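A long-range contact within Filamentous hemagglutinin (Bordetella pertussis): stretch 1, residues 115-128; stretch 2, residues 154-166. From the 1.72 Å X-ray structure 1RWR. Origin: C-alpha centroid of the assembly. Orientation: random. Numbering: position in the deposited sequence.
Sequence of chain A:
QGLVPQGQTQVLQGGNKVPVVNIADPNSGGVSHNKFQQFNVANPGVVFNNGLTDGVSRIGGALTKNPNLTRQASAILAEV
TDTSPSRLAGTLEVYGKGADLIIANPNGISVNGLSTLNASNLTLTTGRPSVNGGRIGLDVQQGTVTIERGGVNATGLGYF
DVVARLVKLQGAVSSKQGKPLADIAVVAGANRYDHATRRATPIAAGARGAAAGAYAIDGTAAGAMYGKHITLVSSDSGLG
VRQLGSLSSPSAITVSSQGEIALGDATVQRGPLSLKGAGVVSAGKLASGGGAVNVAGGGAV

Stretch 1, residues 115-128: STLNASNLTLTTGR
Stretch 2, residues 154-166: ATGLGYFDVVARL

How do the two backbones lie against each other? The strand of stretch 1 that ends at Thr-125 and strand 159-164 run parallel, their N-to-C directions 14° apart and their axes approaching to 4.7 Å. Leu-122 pairs with Phe-160, Thr-123 with Asp-161, Leu-124 with Val-162 and Thr-125 with Val-163, the paired CA atoms 4.6 to 4.9 Å apart. Phi/psi values are extended, for example -137/128 at Leu-122 and -118/136 at Asp-161. Stretch 1 turns a corner at Ser-120 (-66/-43), so strand 115-117 belongs to a different sheet or face. Stretch 2 enters through a type II turn from Ala-154 to Leu-157, closed by Leu-157 N to Ala-154 O at 3.1 Å; Gly-156 takes phi/psi 96/-11, where a CB would jam against the preceding carbonyl.

Which hydrogen bonds fix this register? The backbone ladder starts with Gly-158 N donating to Ser-120 O (2.9 Å). It continues with Leu-122 N to Tyr-159 O (3.1 Å), Asp-161 N to Leu-122 O (2.9 Å), Leu-124 N to Asp-161 O (2.8 Å), Val-163 N to Leu-124 O (2.9 Å) and Thr-126 N to Val-163 O (3.0 Å). Leu-122 and Leu-124 thus each use both N and O, as parallel pairing requires. Short CA-H...O contacts fill the gaps, as from Thr-123 CA to Asp-161 O at 3.2 Å.

How do polar side chains finish the two ends of the ladder? Asn-121 (chi1 m, chi2 -68°) brings OD1 to Tyr-159 N at 2.9 Å, so a side-chain oxygen serves as the acceptor for this backbone NH. Gly-158 suits the site beside it, because an ideal CB there would lie 2.5 Å from Asn-121 OD1, a clash. At the other end Thr-125, chi1 t, donates from OG1 to Val-163 O (2.8 Å) and accepts from Gly-127 N (2.9 Å). Thr-126, chi1 p, accepts a weak bond at OG1 from Arg-165 N (3.5 Å).

What packs on the sheet, and what is buried? The contact buries 767 Å² in all. Leu-122 (t, p), Leu-124 (m, t), Phe-160 (chi1 t, chi2 64°) and Val-162 (t) share a buried face, where apolar side chains suit the lack of solvent. The Phe-160 ring meets both leucines at its edge, CE1 lying 3.8 Å from Leu-122 CD2 and 3.7 Å from Leu-124 CD1. Leu-157 (m, t) reaches Leu-122 CB with CD1 (3.8 Å) and Ala-119 CB with CD2 (3.9 Å). Tyr-159 (chi1 p, chi2 83°) covers Asn-121, whose CB sits 3.6 Å from the ring centroid, over the face.

Where does water join the stretches? Water 1 accepts from Thr-116 OG1 (2.8 Å; chi1 p) and donates to Thr-155 O (2.8 Å). Water 2 donates to Thr-116 O (2.9 Å) and Thr-155 O (2.8 Å), and water 3 to Ser-120 O (2.7 Å) and Gly-156 O (2.9 Å). On the face of Thr-123 (m) and Asp-161 (m), water 4 lies 2.6 Å from Thr-123 OG1 and donates to Asp-161 OD2 (2.9 Å); hydroxyl and carboxylate give it polar partners on both strands.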

# COMPACT_ATOMS: atom_id res chain seq x y z
N SER A 115 -6.35 -6.74 -6.07
CA SER A 115 -7.62 -6.14 -5.61
C SER A 115 -7.88 -6.61 -4.18
O SER A 115 -7.08 -7.38 -3.59
CB SER A 115 -8.78 -6.51 -6.54
OG SER A 115 -8.93 -7.89 -6.53
N THR A 116 -9.00 -6.18 -3.61
CA THR A 116 -9.36 -6.60 -2.26
C THR A 116 -10.87 -6.84 -2.15
O THR A 116 -11.65 -6.32 -2.96
CB THR A 116 -8.95 -5.56 -1.17
OG1 THR A 116 -9.70 -4.36 -1.30
CG2 THR A 116 -7.48 -5.14 -1.24
N LEU A 117 -11.25 -7.57 -1.11
CA LEU A 117 -12.64 -7.77 -0.76
C LEU A 117 -12.72 -7.77 0.76
O LEU A 117 -12.06 -8.56 1.43
CB LEU A 117 -13.16 -9.12 -1.29
CG LEU A 117 -13.36 -9.23 -2.79
CD1 LEU A 117 -13.70 -10.65 -3.20
CD2 LEU A 117 -14.52 -8.31 -3.21
N ASN A 118 -13.57 -6.90 1.30
CA ASN A 118 -13.82 -6.82 2.73
C ASN A 118 -12.60 -6.39 3.52
O ASN A 118 -12.49 -6.68 4.68
CB ASN A 118 -14.41 -8.13 3.29
CG ASN A 118 -15.12 -7.94 4.65
OD1 ASN A 118 -15.76 -6.89 4.90
ND2 ASN A 118 -15.00 -8.94 5.52
N ALA A 119 -11.68 -5.67 2.87
CA ALA A 119 -10.62 -4.95 3.56
C ALA A 119 -11.05 -3.49 3.69
O ALA A 119 -11.53 -2.87 2.74
CB ALA A 119 -9.32 -5.03 2.74
N SER A 120 -10.89 -2.93 4.89
CA SER A 120 -11.23 -1.55 5.11
C SER A 120 -10.33 -0.61 4.36
O SER A 120 -10.76 0.41 3.86
CB SER A 120 -11.08 -1.24 6.61
OG SER A 120 -11.62 -2.28 7.36
N ASN A 121 -9.04 -0.93 4.40
CA ASN A 121 -7.94 -0.12 3.85
C ASN A 121 -6.79 -1.07 3.58
O ASN A 121 -6.74 -2.18 4.15
CB ASN A 121 -7.46 0.93 4.84
CG ASN A 121 -8.54 1.92 5.23
OD1 ASN A 121 -8.96 2.71 4.41
ND2 ASN A 121 -9.03 1.85 6.50
N LEU A 122 -5.84 -0.67 2.74
CA LEU A 122 -4.68 -1.49 2.40
C LEU A 122 -3.42 -0.67 2.39
O LEU A 122 -3.37 0.36 1.72
CB LEU A 122 -4.83 -2.13 1.01
CG LEU A 122 -3.70 -2.99 0.45
CD1 LEU A 122 -3.36 -4.20 1.33
CD2 LEU A 122 -4.03 -3.51 -0.87
N THR A 123 -2.39 -1.13 3.11
CA THR A 123 -1.05 -0.55 3.10
C THR A 123 -0.04 -1.60 2.66
O THR A 123 -0.01 -2.72 3.21
CB THR A 123 -0.71 -0.12 4.50
OG1 THR A 123 -1.76 0.74 5.02
CG2 THR A 123 0.61 0.62 4.59
N LEU A 124 0.78 -1.24 1.66
CA LEU A 124 1.90 -2.05 1.20
C LEU A 124 3.16 -1.32 1.56
O LEU A 124 3.32 -0.14 1.21
CB LEU A 124 1.83 -2.24 -0.31
CG LEU A 124 0.55 -2.88 -0.81
CD1 LEU A 124 0.68 -3.09 -2.35
CD2 LEU A 124 0.28 -4.20 -0.07
N THR A 125 4.04 -1.97 2.30
CA THR A 125 5.19 -1.26 2.85
C THR A 125 6.45 -2.11 2.84
O THR A 125 6.41 -3.33 2.98
CB THR A 125 4.85 -0.68 4.28
OG1 THR A 125 5.92 0.16 4.71
CG2 THR A 125 4.76 -1.79 5.31
N THR A 126 7.60 -1.46 2.67
CA THR A 126 8.87 -2.11 2.98
C THR A 126 9.40 -1.67 4.34
O THR A 126 10.54 -1.99 4.69
CB THR A 126 9.94 -1.82 1.93
OG1 THR A 126 10.20 -0.40 1.87
CG2 THR A 126 9.43 -2.24 0.59
N GLY A 127 8.58 -0.99 5.13
CA GLY A 127 8.94 -0.68 6.52
C GLY A 127 8.91 -1.87 7.46
O GLY A 127 8.11 -2.81 7.29
N ARG A 128 9.81 -1.85 8.44
CA ARG A 128 9.77 -2.80 9.52
C ARG A 128 8.75 -2.32 10.57
O ARG A 128 8.87 -1.22 11.08
CB ARG A 128 11.16 -2.93 10.16
CG ARG A 128 11.21 -3.85 11.29
CD ARG A 128 10.95 -5.27 10.89
NE ARG A 128 12.04 -5.89 10.11
CZ ARG A 128 11.88 -6.89 9.27
NH1 ARG A 128 10.65 -7.42 9.04
NH2 ARG A 128 12.94 -7.38 8.65
N ALA A 154 -8.28 -0.52 -6.30
CA ALA A 154 -8.48 -0.09 -4.91
C ALA A 154 -9.96 0.06 -4.49
O ALA A 154 -10.25 0.53 -3.38
CB ALA A 154 -7.75 1.20 -4.71
N THR A 155 -10.87 -0.35 -5.37
CA THR A 155 -12.29 -0.20 -5.15
C THR A 155 -12.65 -0.80 -3.80
O THR A 155 -12.29 -1.95 -3.52
CB THR A 155 -13.05 -0.89 -6.23
OG1 THR A 155 -12.67 -0.33 -7.50
CG2 THR A 155 -14.57 -0.60 -6.09
N GLY A 156 -13.38 -0.04 -2.98
CA GLY A 156 -13.86 -0.57 -1.70
C GLY A 156 -13.00 -0.24 -0.50
O GLY A 156 -13.39 -0.51 0.64
N LEU A 157 -11.80 0.28 -0.75
CA LEU A 157 -10.89 0.72 0.31
C LEU A 157 -11.11 2.18 0.65
O LEU A 157 -11.42 3.02 -0.22
CB LEU A 157 -9.44 0.58 -0.15
CG LEU A 157 -8.96 -0.79 -0.58
CD1 LEU A 157 -7.58 -0.73 -1.22
CD2 LEU A 157 -8.96 -1.76 0.61
N GLY A 158 -10.89 2.54 1.90
CA GLY A 158 -10.84 3.94 2.22
C GLY A 158 -9.59 4.60 1.66
O GLY A 158 -9.65 5.69 1.07
N TYR A 159 -8.45 3.95 1.87
CA TYR A 159 -7.19 4.35 1.22
C TYR A 159 -6.38 3.13 0.84
O TYR A 159 -6.54 2.03 1.42
CB TYR A 159 -6.31 5.25 2.10
CG TYR A 159 -5.93 4.62 3.41
CD1 TYR A 159 -4.86 3.74 3.50
CD2 TYR A 159 -6.67 4.86 4.58
CE1 TYR A 159 -4.53 3.11 4.68
CE2 TYR A 159 -6.31 4.24 5.80
CZ TYR A 159 -5.25 3.36 5.82
OH TYR A 159 -4.92 2.72 6.98
N PHE A 160 -5.49 3.37 -0.12
CA PHE A 160 -4.45 2.46 -0.55
C PHE A 160 -3.17 3.25 -0.40
O PHE A 160 -2.97 4.26 -1.11
CB PHE A 160 -4.65 2.08 -2.02
CG PHE A 160 -3.51 1.28 -2.60
CD1 PHE A 160 -3.21 0.03 -2.10
CD2 PHE A 160 -2.75 1.78 -3.67
CE1 PHE A 160 -2.13 -0.74 -2.63
CE2 PHE A 160 -1.66 1.06 -4.16
CZ PHE A 160 -1.37 -0.21 -3.68
N ASP A 161 -2.29 2.78 0.48
CA ASP A 161 -1.03 3.46 0.79
C ASP A 161 0.10 2.53 0.41
O ASP A 161 0.07 1.30 0.70
CB ASP A 161 -0.88 3.75 2.28
CG ASP A 161 -1.69 4.92 2.75
OD1 ASP A 161 -2.42 5.57 1.95
OD2 ASP A 161 -1.60 5.29 3.97
N VAL A 162 1.09 3.13 -0.23
CA VAL A 162 2.34 2.45 -0.60
C VAL A 162 3.46 3.24 0.07
O VAL A 162 3.64 4.43 -0.22
CB VAL A 162 2.58 2.44 -2.10
CG1 VAL A 162 3.92 1.81 -2.40
CG2 VAL A 162 1.50 1.69 -2.83
N VAL A 163 4.18 2.59 0.99
CA VAL A 163 5.15 3.26 1.86
C VAL A 163 6.48 2.50 1.82
O VAL A 163 6.58 1.39 2.32
CB VAL A 163 4.58 3.33 3.30
CG1 VAL A 163 5.51 4.16 4.19
CG2 VAL A 163 3.18 3.94 3.29
N ALA A 164 7.48 3.05 1.15
CA ALA A 164 8.69 2.28 0.82
C ALA A 164 9.85 3.22 0.64
O ALA A 164 9.67 4.46 0.61
CB ALA A 164 8.48 1.46 -0.45
N ARG A 165 11.06 2.68 0.52
CA ARG A 165 12.20 3.55 0.32
C ARG A 165 12.13 4.16 -1.07
O ARG A 165 12.35 5.34 -1.23
CB ARG A 165 13.52 2.84 0.57
CG ARG A 165 14.73 3.79 0.69
CD ARG A 165 14.69 4.62 2.00
NE ARG A 165 15.61 5.74 2.06
CZ ARG A 165 16.90 5.69 2.50
NH1 ARG A 165 17.50 4.55 2.80
NH2 ARG A 165 17.61 6.80 2.55
N LEU A 166 11.86 3.30 -2.04
CA LEU A 166 11.62 3.69 -3.43
C LEU A 166 10.32 3.10 -3.94
O LEU A 166 9.91 2.01 -3.53
CB LEU A 166 12.75 3.18 -4.32
CG LEU A 166 14.18 3.63 -4.01
CD1 LEU A 166 15.15 2.88 -4.94
CD2 LEU A 166 14.39 5.15 -4.11
O HOH W 1 -9.90 -3.31 -3.89
O HOH W 2 -13.63 -4.26 -2.76
O HOH W 3 -13.37 0.69 3.30
O HOH W 4 -1.25 3.13 5.89